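Local structure of histidine acid phosphatase (Bifidobacterium longum subsp. infantis, 6RXD) at residues D236-I248 and K299-L311. The protein probably removes phosphate groups from inositol polyphosphates such as phytate, and from 2,3-bisphosphoglycerate, as a histidine acid phosphatase of the MINPP1 subfamily. Residues are numbered along the deposited sequence; the frame is centred on the assembly and turned at random. Where two conformers were deposited one is given.
Sequences DVKRASHDLLSQI and KSEYDAAMDLYNL. With ZN (zinc ion), chain C.
The imidazole of His242 is met at its edge by the carboxylate of Glu301: ND1 donates to OE2 over 2.6 Å, nearly straight at 169° and almost in the ring plane. The acceptor is reached on its syn side but tilted from the carboxylate plane; ring and carboxylate planes stand 44° apart. Tyr302 takes Val237 CG1 at its ring edge, 3.8 Å from CE1, while Met306 CG of its own helix covers one face near the rim. Glu301 OE1 accepts from a water that also donates to Lys238 O, so both carboxylate oxygens are tied to helix 235-245. With CG anti to the backbone N, His242 projects its ring alongside the glutamate, and NE2 binds zinc at 2.2 Å. With an alanine at Glu301, ND1 of His242 is likely to lose its acceptor and the zinc-bound ring to turn more freely. Next to this polar pair the helices cross at 69°; the backbones come nearest at Ser241 and Ala305, whose CA atoms are 5.1 Å apart, with CB on CB at 3.6 Å. Ser241 OG folds back onto Val237 O. Leu245 CD1 packs on Ala304 CB, and Leu308 CD2 touches Leu244 CD2 and meets Ile248 CD1 tip to tip. The arrangement is a His-carboxylate hydrogen bond at a zinc site: His242 and Glu251 hold the metal, and Glu301, also recorded as a zinc ligand in a structure of this protein, is second-shell here and probably helps orient the histidine.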
loop_
_atom_site.group_PDB
_atom_site.type_symbol
_atom_site.label_atom_id
_atom_site.label_comp_id
_atom_site.label_asym_id
_atom_site.label_seq_id
_atom_site.Cartn_x
_atom_site.Cartn_y
_atom_site.Cartn_z
ATOM N N ASP A 236 -21.668 16.928 -3.489
ATOM C CA ASP A 236 -21.720 15.939 -4.560
ATOM C C ASP A 236 -21.448 14.507 -4.072
ATOM O O ASP A 236 -22.013 13.547 -4.615
ATOM C CB ASP A 236 -20.785 16.317 -5.712
ATOM C CG ASP A 236 -21.279 17.529 -6.487
ATOM O OD1 ASP A 236 -20.470 18.145 -7.210
ATOM O OD2 ASP A 236 -22.477 17.869 -6.366
ATOM N N VAL A 237 -20.615 14.359 -3.046
ATOM C CA VAL A 237 -20.424 13.039 -2.441
ATOM C C VAL A 237 -21.720 12.594 -1.758
ATOM O O VAL A 237 -22.106 11.421 -1.837
ATOM C CB VAL A 237 -19.224 12.991 -1.467
ATOM C CG1 VAL A 237 -19.184 11.653 -0.734
ATOM C CG2 VAL A 237 -17.911 13.205 -2.220
ATOM N N LYS A 238 -22.407 13.535 -1.112
ATOM C CA LYS A 238 -23.685 13.215 -0.478
ATOM C C LYS A 238 -24.723 12.831 -1.529
ATOM O O LYS A 238 -25.520 11.909 -1.331
ATOM C CB LYS A 238 -24.159 14.372 0.403
ATOM C CG LYS A 238 -23.275 14.539 1.639
ATOM C CD LYS A 238 -23.676 15.716 2.505
ATOM C CE LYS A 238 -22.704 15.860 3.671
ATOM N NZ LYS A 238 -22.481 14.550 4.350
ATOM N N ARG A 239 -24.709 13.534 -2.656
ATOM C CA ARG A 239 -25.615 13.196 -3.750
ATOM C C ARG A 239 -25.301 11.802 -4.288
ATOM O O ARG A 239 -26.210 11.007 -4.524
ATOM C CB ARG A 239 -25.538 14.239 -4.871
ATOM C CG ARG A 239 -26.140 15.575 -4.492
ATOM C CD ARG A 239 -25.742 16.660 -5.480
ATOM N NE ARG A 239 -26.313 16.444 -6.804
ATOM C CZ ARG A 239 -25.920 17.088 -7.898
ATOM N NH1 ARG A 239 -26.493 16.829 -9.066
ATOM N NH2 ARG A 239 -24.943 17.984 -7.826
ATOM N N ALA A 240 -24.016 11.498 -4.454
ATOM C CA ALA A 240 -23.584 10.189 -4.945
ATOM C C ALA A 240 -23.976 9.092 -3.973
ATOM O O ALA A 240 -24.299 7.976 -4.376
ATOM C CB ALA A 240 -22.089 10.172 -5.158
ATOM N N SER A 241 -23.953 9.419 -2.688
ATOM C CA SER A 241 -24.329 8.450 -1.668
ATOM C C SER A 241 -25.791 8.056 -1.826
ATOM O O SER A 241 -26.139 6.880 -1.769
ATOM C CB SER A 241 -24.098 9.023 -0.265
ATOM O OG SER A 241 -22.714 9.239 -0.018
ATOM N N HIS A 242 -26.652 9.051 -2.003
ATOM C CA HIS A 242 -28.057 8.781 -2.204
ATOM C C HIS A 242 -28.278 7.992 -3.492
ATOM O O HIS A 242 -29.053 7.030 -3.520
ATOM C CB HIS A 242 -28.851 10.073 -2.259
ATOM C CG HIS A 242 -30.299 9.838 -2.507
ATOM N ND1 HIS A 242 -31.154 9.416 -1.510
ATOM C CD2 HIS A 242 -31.037 9.886 -3.639
ATOM C CE1 HIS A 242 -32.361 9.251 -2.009
ATOM N NE2 HIS A 242 -32.315 9.528 -3.299
ATOM N N ASP A 243 -27.604 8.409 -4.559
ATOM C CA ASP A 243 -27.701 7.754 -5.861
ATOM C C ASP A 243 -27.398 6.260 -5.747
ATOM O O ASP A 243 -28.151 5.398 -6.230
ATOM C CB ASP A 243 -26.716 8.424 -6.821
ATOM C CG ASP A 243 -26.981 8.087 -8.272
ATOM O OD1 ASP A 243 -27.975 8.593 -8.828
ATOM O OD2 ASP A 243 -26.177 7.339 -8.863
ATOM N N LEU A 244 -26.282 5.960 -5.101
ATOM C CA LEU A 244 -25.830 4.588 -4.968
ATOM C C LEU A 244 -26.861 3.749 -4.241
ATOM O O LEU A 244 -27.228 2.664 -4.688
ATOM C CB LEU A 244 -24.519 4.553 -4.188
ATOM C CG LEU A 244 -23.906 3.168 -4.071
ATOM C CD1 LEU A 244 -23.337 2.755 -5.436
ATOM C CD2 LEU A 244 -22.842 3.131 -2.984
ATOM N N LEU A 245 -27.331 4.257 -3.111
ATOM C CA LEU A 245 -28.219 3.476 -2.253
ATOM C C LEU A 245 -29.606 3.311 -2.853
ATOM O O LEU A 245 -30.313 2.360 -2.524
ATOM C CB LEU A 245 -28.330 4.109 -0.861
ATOM C CG LEU A 245 -27.028 4.156 -0.060
ATOM C CD1 LEU A 245 -27.213 5.004 1.188
ATOM C CD2 LEU A 245 -26.578 2.757 0.328
ATOM N N SER A 246 -30.000 4.215 -3.744
ATOM C CA SER A 246 -31.353 4.163 -4.300
ATOM C C SER A 246 -31.547 3.000 -5.274
ATOM O O SER A 246 -32.670 2.703 -5.658
ATOM C CB SER A 246 -31.740 5.488 -4.960
ATOM O OG SER A 246 -30.943 5.729 -6.099
ATOM N N GLN A 247 -30.450 2.336 -5.652
ATOM C CA GLN A 247 -30.511 1.119 -6.463
ATOM C C GLN A 247 -31.079 -0.025 -5.660
ATOM O O GLN A 247 -31.561 -1.015 -6.214
ATOM C CB GLN A 247 -29.105 0.667 -6.851
ATOM C CG GLN A 247 -28.333 1.598 -7.714
ATOM C CD GLN A 247 -26.977 1.024 -8.037
ATOM O OE1 GLN A 247 -26.813 0.312 -9.029
ATOM N NE2 GLN A 247 -26.002 1.303 -7.184
ATOM N N ILE A 248 -30.966 0.090 -4.343
ATOM C CA ILE A 248 -31.270 -1.016 -3.449
ATOM C C ILE A 248 -32.467 -0.698 -2.564
ATOM O O ILE A 248 -33.364 -1.525 -2.387
ATOM C CB ILE A 248 -30.044 -1.313 -2.557
ATOM C CG1 ILE A 248 -28.860 -1.747 -3.422
ATOM C CG2 ILE A 248 -30.369 -2.375 -1.512
ATOM C CD1 ILE A 248 -27.495 -1.363 -2.823
ATOM N N LYS A 299 -25.274 6.182 10.338
ATOM C CA LYS A 299 -26.305 7.135 10.751
ATOM C C LYS A 299 -26.729 8.070 9.631
ATOM O O LYS A 299 -27.530 8.979 9.834
ATOM C CB LYS A 299 -25.885 7.930 11.995
ATOM C CG LYS A 299 -24.804 8.960 11.758
ATOM C CD LYS A 299 -23.452 8.426 12.182
ATOM C CE LYS A 299 -22.343 9.434 11.919
ATOM N NZ LYS A 299 -21.828 10.047 13.173
ATOM N N SER A 300 -26.225 7.821 8.433
ATOM C CA SER A 300 -26.583 8.648 7.300
ATOM C C SER A 300 -26.396 7.867 6.028
ATOM O O SER A 300 -25.741 6.819 6.033
ATOM C CB SER A 300 -25.660 9.854 7.217
ATOM O OG SER A 300 -24.337 9.416 6.977
ATOM N N GLU A 301 -26.922 8.405 4.927
ATOM C CA GLU A 301 -26.660 7.807 3.617
ATOM C C GLU A 301 -25.174 7.771 3.281
ATOM O O GLU A 301 -24.695 6.792 2.720
ATOM C CB GLU A 301 -27.407 8.537 2.495
ATOM C CG GLU A 301 -28.914 8.346 2.520
ATOM C CD GLU A 301 -29.610 9.190 1.474
ATOM O OE1 GLU A 301 -29.071 10.257 1.110
ATOM O OE2 GLU A 301 -30.692 8.795 1.000
ATOM N N TYR A 302 -24.452 8.844 3.600
ATOM C CA TYR A 302 -23.007 8.845 3.425
ATOM C C TYR A 302 -22.359 7.622 4.076
ATOM O O TYR A 302 -21.560 6.946 3.442
ATOM C CB TYR A 302 -22.369 10.140 3.957
ATOM C CG TYR A 302 -20.849 10.142 3.946
ATOM C CD1 TYR A 302 -20.148 10.723 2.900
ATOM C CD2 TYR A 302 -20.120 9.556 4.976
ATOM C CE1 TYR A 302 -18.757 10.718 2.879
ATOM C CE2 TYR A 302 -18.735 9.545 4.966
ATOM C CZ TYR A 302 -18.062 10.131 3.916
ATOM O OH TYR A 302 -16.685 10.123 3.904
ATOM N N ASP A 303 -22.694 7.345 5.335
ATOM C CA ASP A 303 -22.116 6.198 6.028
ATOM C C ASP A 303 -22.411 4.886 5.326
ATOM O O ASP A 303 -21.513 4.053 5.161
ATOM C CB ASP A 303 -22.674 6.091 7.452
ATOM C CG ASP A 303 -22.181 7.186 8.363
ATOM O OD1 ASP A 303 -21.203 7.892 8.022
ATOM O OD2 ASP A 303 -22.779 7.318 9.446
ATOM N N ALA A 304 -23.669 4.676 4.951
ATOM C CA ALA A 304 -24.046 3.417 4.309
ATOM C C ALA A 304 -23.380 3.257 2.949
ATOM O O ALA A 304 -22.878 2.176 2.624
ATOM C CB ALA A 304 -25.567 3.296 4.186
ATOM N N ALA A 305 -23.351 4.331 2.159
ATOM C CA ALA A 305 -22.762 4.264 0.824
ATOM C C ALA A 305 -21.253 4.041 0.897
ATOM O O ALA A 305 -20.695 3.258 0.118
ATOM C CB ALA A 305 -23.087 5.531 0.013
ATOM N N MET A 306 -20.582 4.734 1.817
ATOM C CA MET A 306 -19.145 4.546 1.950
ATOM C C MET A 306 -18.833 3.148 2.467
ATOM O O MET A 306 -17.821 2.568 2.085
ATOM C CB MET A 306 -18.516 5.624 2.851
ATOM C CG MET A 306 -18.452 7.022 2.215
ATOM S SD MET A 306 -17.469 7.123 0.691
ATOM C CE MET A 306 -15.987 6.271 1.219
ATOM N N ASP A 307 -19.695 2.593 3.313
ATOM C CA ASP A 307 -19.510 1.204 3.735
ATOM C C ASP A 307 -19.667 0.248 2.553
ATOM O O ASP A 307 -18.881 -0.699 2.412
ATOM C CB ASP A 307 -20.473 0.827 4.867
ATOM C CG ASP A 307 -20.142 1.526 6.164
ATOM O OD1 ASP A 307 -19.137 2.259 6.198
ATOM O OD2 ASP A 307 -20.884 1.339 7.149
ATOM N N LEU A 308 -20.648 0.515 1.695
ATOM C CA LEU A 308 -20.878 -0.320 0.516
ATOM C C LEU A 308 -19.698 -0.194 -0.448
ATOM O O LEU A 308 -19.245 -1.189 -1.022
ATOM C CB LEU A 308 -22.195 0.060 -0.190
ATOM C CG LEU A 308 -22.629 -0.842 -1.354
ATOM C CD1 LEU A 308 -22.716 -2.277 -0.860
ATOM C CD2 LEU A 308 -23.980 -0.384 -1.882
ATOM N N TYR A 309 -19.196 1.028 -0.616
ATOM C CA TYR A 309 -18.009 1.239 -1.437
ATOM C C TYR A 309 -16.813 0.488 -0.862
ATOM O O TYR A 309 -16.033 -0.107 -1.604
ATOM C CB TYR A 309 -17.696 2.731 -1.574
ATOM C CG TYR A 309 -16.394 2.996 -2.300
ATOM C CD1 TYR A 309 -16.294 2.814 -3.674
ATOM C CD2 TYR A 309 -15.273 3.425 -1.613
ATOM C CE1 TYR A 309 -15.085 3.054 -4.337
ATOM C CE2 TYR A 309 -14.085 3.664 -2.266
ATOM C CZ TYR A 309 -13.998 3.475 -3.620
ATOM O OH TYR A 309 -12.798 3.714 -4.248
ATOM N N ASN A 310 -16.658 0.496 0.462
ATOM C CA ASN A 310 -15.553 -0.254 1.063
ATOM C C ASN A 310 -15.653 -1.757 0.798
ATOM O O ASN A 310 -14.633 -2.442 0.664
ATOM C CB ASN A 310 -15.432 0.030 2.568
ATOM C CG ASN A 310 -14.534 1.231 2.853
ATOM O OD1 ASN A 310 -13.307 1.116 2.835
ATOM N ND2 ASN A 310 -15.137 2.381 3.087
ATOM N N LEU A 311 -16.872 -2.276 0.718
ATOM C CA LEU A 311 -17.023 -3.699 0.404
ATOM C C LEU A 311 -16.685 -3.960 -1.056
ATOM O O LEU A 311 -16.062 -4.967 -1.380
ATOM C CB LEU A 311 -18.436 -4.200 0.742
ATOM C CG LEU A 311 -18.806 -4.185 2.230
ATOM C CD1 LEU A 311 -20.175 -4.840 2.401
ATOM C CD2 LEU A 311 -17.764 -4.906 3.079
HETATM ZN ZN ZN C . -33.585 9.188 -5.039
HETATM O O HOH W 1 -26.861 11.704 1.210
#